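Local coordinates for aspartate carbamoyltransferase (Leishmania major, PDB 7K46), which probably catalyses the transfer of a carbamoyl group from carbamoyl phosphate to L-aspartate, an early step of de novo pyrimidine biosynthesis, at residues 16-21 with 143-148; 24-29 with 184-189. All coordinates share one frame; numbering follows the deposited sequence. Where two conformers were deposited one is given.

Contact 1: residues 16-21 with 143-148; sequences ASAAQF and TQALLD
Ala18, in the 3-10 turn 18-20 ahead of helix 23-41, and Phe21 just after that turn rest on Ala145 and Leu146 of helix 142-156, within the carbamoyl phosphate-binding domain of the aspartate/ornithine carbamoyltransferase fold. The contact is small and wholly apolar, made by four buried side chains at two points. At the first, the methyls of the two alanines meet, Ala18 CB lying 4.0 Å from Ala145 CB; with no longer side chain between them, the backbones come to 6.8 Å, measured from Ala18 CA to Ala145 CA. Leu182 of helix 174-186 touches both methyls. At the second, one branch of Leu146 does the work: its CD1 stands 3.7 Å from Phe21 CE2 and slightly farther from CD2, reaching that side of the ring obliquely. The ring is sent toward the helix because its CG stands beside the backbone N and anti to the carbonyl carbon (chi1 -61°), and the two side chains cross at about a right angle. Gln20 CG sits over the centre of one ring face, 4.0 Å above its plane. Ile26 also touches Phe21, while Leu146 reaches Met317.

On the side turned from helix 142-156, where Ala19 and Gln20 are exposed, the segment is crossed by polar bonds of its own rather than by apolar packing. In the conformer given, one of two deposited for Ser17, Ser17 OG accepts from Ala19 N at 3.0 Å, as in an ST turn. The amide of Gln20 folds back over the start of the segment, its NE2 bonded to Ser14 O. Its OE1 takes the N-H of Ala16 at 3.0 Å, with the donor 41° out of the carbonyl plane, and a weak second bond from Ser17 N.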
loop_
_atom_site.group_PDB
_atom_site.type_symbol
_atom_site.label_atom_id
_atom_site.label_comp_id
_atom_site.label_asym_id
_atom_site.label_seq_id
_atom_site.Cartn_x
_atom_site.Cartn_y
_atom_site.Cartn_z
ATOM N N ALA A 16 -6.240 21.728 10.260
ATOM C CA ALA A 16 -6.934 22.182 9.064
ATOM C C ALA A 16 -6.241 23.341 8.371
ATOM O O ALA A 16 -6.289 23.430 7.137
ATOM C CB ALA A 16 -8.367 22.606 9.403
ATOM N N SER A 17 -5.611 24.230 9.137
ATOM C CA SER A 17 -4.994 25.430 8.594
ATOM C C SER A 17 -3.809 25.811 9.468
ATOM O O SER A 17 -3.866 25.671 10.691
ATOM C CB SER A 17 -5.991 26.596 8.534
ATOM O OG SER A 17 -5.328 27.830 8.293
ATOM N N ALA A 18 -2.746 26.306 8.840
ATOM C CA ALA A 18 -1.609 26.780 9.619
ATOM C C ALA A 18 -1.979 28.002 10.455
ATOM O O ALA A 18 -1.306 28.293 11.452
ATOM C CB ALA A 18 -0.435 27.095 8.692
ATOM N N ALA A 19 -3.048 28.708 10.088
ATOM C CA ALA A 19 -3.491 29.837 10.899
ATOM C C ALA A 19 -3.989 29.410 12.280
ATOM O O ALA A 19 -4.175 30.266 13.150
ATOM C CB ALA A 19 -4.583 30.619 10.155
ATOM N N GLN A 20 -4.209 28.120 12.522
ATOM C CA GLN A 20 -4.676 27.737 13.847
ATOM C C GLN A 20 -3.550 27.696 14.882
ATOM O O GLN A 20 -3.834 27.525 16.073
ATOM C CB GLN A 20 -5.439 26.396 13.782
ATOM C CG GLN A 20 -4.621 25.163 13.573
ATOM C CD GLN A 20 -5.497 23.928 13.366
ATOM O OE1 GLN A 20 -6.215 23.803 12.362
ATOM N NE2 GLN A 20 -5.451 23.020 14.325
ATOM N N PHE A 21 -2.300 27.917 14.482
ATOM C CA PHE A 21 -1.164 27.861 15.396
ATOM C C PHE A 21 -0.685 29.252 15.805
ATOM O O PHE A 21 -0.686 30.182 14.996
ATOM C CB PHE A 21 -0.015 27.100 14.748
ATOM C CG PHE A 21 -0.370 25.679 14.409
ATOM C CD1 PHE A 21 -0.736 24.787 15.412
ATOM C CD2 PHE A 21 -0.365 25.244 13.096
ATOM C CE1 PHE A 21 -1.074 23.461 15.108
ATOM C CE2 PHE A 21 -0.697 23.919 12.781
ATOM C CZ PHE A 21 -1.051 23.035 13.788
ATOM N N THR A 143 0.795 21.609 6.385
ATOM C CA THR A 143 2.122 21.027 6.570
ATOM C C THR A 143 3.122 21.545 5.538
ATOM O O THR A 143 4.317 21.598 5.837
ATOM C CB THR A 143 2.073 19.491 6.569
ATOM O OG1 THR A 143 1.623 18.997 5.305
ATOM C CG2 THR A 143 1.153 18.978 7.668
ATOM N N GLN A 144 2.668 21.975 4.353
ATOM C CA GLN A 144 3.582 22.665 3.435
ATOM C C GLN A 144 4.027 24.008 4.012
ATOM O O GLN A 144 5.219 24.332 4.009
ATOM C CB GLN A 144 2.931 22.866 2.062
ATOM C CG GLN A 144 3.892 23.486 1.032
ATOM C CD GLN A 144 4.908 22.469 0.526
ATOM O OE1 GLN A 144 4.526 21.401 0.064
ATOM N NE2 GLN A 144 6.201 22.791 0.628
ATOM N N ALA A 145 3.080 24.819 4.495
ATOM C CA ALA A 145 3.455 26.086 5.127
ATOM C C ALA A 145 4.447 25.863 6.265
ATOM O O ALA A 145 5.464 26.558 6.368
ATOM C CB ALA A 145 2.210 26.807 5.650
ATOM N N LEU A 146 4.162 24.892 7.135
ATOM C CA LEU A 146 5.005 24.671 8.304
ATOM C C LEU A 146 6.369 24.107 7.915
ATOM O O LEU A 146 7.390 24.489 8.497
ATOM C CB LEU A 146 4.294 23.741 9.285
ATOM C CG LEU A 146 3.137 24.454 9.987
ATOM C CD1 LEU A 146 2.283 23.424 10.709
ATOM C CD2 LEU A 146 3.665 25.488 10.961
ATOM N N LEU A 147 6.416 23.199 6.939
ATOM C CA LEU A 147 7.722 22.719 6.493
ATOM C C LEU A 147 8.520 23.816 5.792
ATOM O O LEU A 147 9.755 23.824 5.876
ATOM C CB LEU A 147 7.571 21.489 5.579
ATOM C CG LEU A 147 7.259 21.615 4.086
ATOM C CD1 LEU A 147 8.536 21.806 3.257
ATOM C CD2 LEU A 147 6.516 20.354 3.612
ATOM N N ASP A 148 7.847 24.730 5.079
ATOM C CA ASP A 148 8.564 25.853 4.477
ATOM C C ASP A 148 9.204 26.719 5.556
ATOM O O ASP A 148 10.359 27.149 5.424
ATOM C CB ASP A 148 7.618 26.701 3.616
ATOM C CG ASP A 148 7.142 25.982 2.348
ATOM O OD1 ASP A 148 7.710 24.928 1.970
ATOM O OD2 ASP A 148 6.176 26.485 1.727
#

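Contact 2: residues 24-29 with 184-189; sequences ADIDAL and AHNFAL
The junction between the two domains of the carbamoyltransferase fold is bridged here by Ile26, on helix 23-41 of the carbamoyl phosphate-binding side, which meets the C-terminal end of helix 174-186 in the Asp/Orn-binding part. Its two branches meet different residues. CG2, placed anti to the backbone N, touches the rim of the Phe187 ring, with CZ 4.0 Å away and the methyl near the ring plane. CD1, at the end of the other branch, packs against the amide of Asn186, 3.9 Å from ND2 and 4.0 Å from CG, and the two side chains cross at about a right angle. The amide's ND2 is engaged elsewhere, donating back to Leu182 O in its own helix. Phe187 is the first residue to leave helical geometry, and its ring reaches Ile26 although its CB does not point directly at helix 23-41. Alongside, Arg23 bonds to Asn186 O and forms a salt bridge with Asp27. Ile149 of helix 142-156 touches both Ile26 and Phe187, and beyond Ala188 the chain runs on into strand 191-195 of the five-stranded parallel sheet.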
loop_
_atom_site.group_PDB
_atom_site.type_symbol
_atom_site.label_atom_id
_atom_site.label_comp_id
_atom_site.label_asym_id
_atom_site.label_seq_id
_atom_site.Cartn_x
_atom_site.Cartn_y
_atom_site.Cartn_z
ATOM N N ALA A 24 4.240 30.644 19.244
ATOM C CA ALA A 24 4.796 29.700 20.213
ATOM C C ALA A 24 4.617 28.255 19.760
ATOM O O ALA A 24 5.536 27.441 19.918
ATOM C CB ALA A 24 4.165 29.910 21.592
ATOM N N ASP A 25 3.439 27.913 19.211
ATOM C CA ASP A 25 3.219 26.573 18.654
ATOM C C ASP A 25 4.225 26.273 17.549
ATOM O O ASP A 25 4.767 25.163 17.459
ATOM C CB ASP A 25 1.812 26.431 18.059
ATOM C CG ASP A 25 0.684 26.495 19.085
ATOM O OD1 ASP A 25 0.855 26.092 20.265
ATOM O OD2 ASP A 25 -0.417 26.928 18.662
ATOM N N ILE A 26 4.435 27.239 16.657
ATOM C CA ILE A 26 5.341 27.038 15.530
ATOM C C ILE A 26 6.771 26.856 16.022
ATOM O O ILE A 26 7.484 25.944 15.573
ATOM C CB ILE A 26 5.216 28.207 14.535
ATOM C CG1 ILE A 26 3.803 28.224 13.925
ATOM C CG2 ILE A 26 6.292 28.115 13.445
ATOM C CD1 ILE A 26 3.499 29.475 13.112
ATOM N N ASP A 27 7.211 27.717 16.951
ATOM C CA ASP A 27 8.524 27.548 17.579
ATOM C C ASP A 27 8.675 26.141 18.142
ATOM O O ASP A 27 9.710 25.488 17.964
ATOM C CB ASP A 27 8.733 28.555 18.721
ATOM C CG ASP A 27 8.821 29.999 18.257
ATOM O OD1 ASP A 27 9.125 30.254 17.078
ATOM O OD2 ASP A 27 8.604 30.889 19.109
ATOM N N ALA A 28 7.647 25.670 18.852
ATOM C CA ALA A 28 7.732 24.370 19.506
ATOM C C ALA A 28 7.769 23.246 18.481
ATOM O O ALA A 28 8.508 22.270 18.650
ATOM C CB ALA A 28 6.560 24.190 20.469
ATOM N N LEU A 29 6.979 23.365 17.407
ATOM C CA LEU A 29 7.005 22.346 16.359
ATOM C C LEU A 29 8.344 22.337 15.637
ATOM O O LEU A 29 8.860 21.270 15.271
ATOM C CB LEU A 29 5.861 22.578 15.368
ATOM C CG LEU A 29 4.445 22.216 15.814
ATOM C CD1 LEU A 29 3.393 22.758 14.845
ATOM C CD2 LEU A 29 4.292 20.691 15.944
ATOM N N ALA A 184 3.638 36.872 7.597
ATOM C CA ALA A 184 3.430 38.244 8.054
ATOM C C ALA A 184 2.778 38.290 9.429
ATOM O O ALA A 184 3.007 39.233 10.190
ATOM C CB ALA A 184 2.572 39.014 7.048
ATOM N N HIS A 185 1.954 37.296 9.756
ATOM C CA HIS A 185 1.288 37.299 11.050
ATOM C C HIS A 185 2.227 36.917 12.181
ATOM O O HIS A 185 2.055 37.399 13.307
ATOM C CB HIS A 185 0.096 36.335 11.048
ATOM C CG HIS A 185 -0.773 36.463 12.260
ATOM N ND1 HIS A 185 -1.460 37.620 12.562
ATOM C CD2 HIS A 185 -1.053 35.588 13.255
ATOM C CE1 HIS A 185 -2.135 37.448 13.686
ATOM N NE2 HIS A 185 -1.907 36.222 14.125
ATOM N N ASN A 186 3.214 36.059 11.913
ATOM C CA ASN A 186 3.958 35.413 12.984
ATOM C C ASN A 186 5.426 35.804 13.076
ATOM O O ASN A 186 6.061 35.480 14.086
ATOM C CB ASN A 186 3.874 33.886 12.839
ATOM C CG ASN A 186 2.487 33.351 13.131
ATOM O OD1 ASN A 186 2.022 33.402 14.273
ATOM N ND2 ASN A 186 1.819 32.820 12.099
ATOM N N PHE A 187 5.982 36.488 12.080
ATOM C CA PHE A 187 7.415 36.720 12.048
ATOM C C PHE A 187 7.730 38.167 11.699
ATOM O O PHE A 187 7.022 38.813 10.918
ATOM C CB PHE A 187 8.100 35.780 11.058
ATOM C CG PHE A 187 7.986 34.330 11.436
ATOM C CD1 PHE A 187 8.936 33.738 12.254
ATOM C CD2 PHE A 187 6.924 33.563 10.983
ATOM C CE1 PHE A 187 8.831 32.398 12.616
ATOM C CE2 PHE A 187 6.818 32.222 11.334
ATOM C CZ PHE A 187 7.771 31.645 12.158
ATOM N N ALA A 188 8.822 38.658 12.283
ATOM C CA ALA A 188 9.289 40.026 12.059
ATOM C C ALA A 188 10.103 40.090 10.763
ATOM O O ALA A 188 11.319 40.303 10.753
ATOM C CB ALA A 188 10.104 40.503 13.253
ATOM N N LEU A 189 9.401 39.891 9.647
ATOM C CA LEU A 189 10.041 39.951 8.343
ATOM C C LEU A 189 10.607 41.341 8.089
ATOM O O LEU A 189 10.065 42.344 8.548
ATOM C CB LEU A 189 9.042 39.612 7.242
ATOM C CG LEU A 189 8.264 38.303 7.402
ATOM C CD1 LEU A 189 7.318 38.172 6.218
ATOM C CD2 LEU A 189 9.218 37.132 7.479
#

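How the contacts relate
Contacts 1 and 2 lie side by side, their centres about 11 Å apart, and their segments alternate along the chain. Segment 16-21 precedes helix 23-41 and 24-29 lies in its first turns; 143-148 lies on helix 142-156, and 184-189 at the end of helix 174-186. Ile26 joins the two contacts, its CG1 packing 4.0 Å from Leu146 CD2 and 4.1 Å from Phe21 CB. Contact 1 stays within the carbamoyl phosphate-binding family region, whereas contact 2 crosses to the Asp/Orn-binding region. Through Ile26 they form one largely apolar cluster, where the N-terminal part packs onto helix 142-156, which runs between the two regions, and onto the end of helix 174-186.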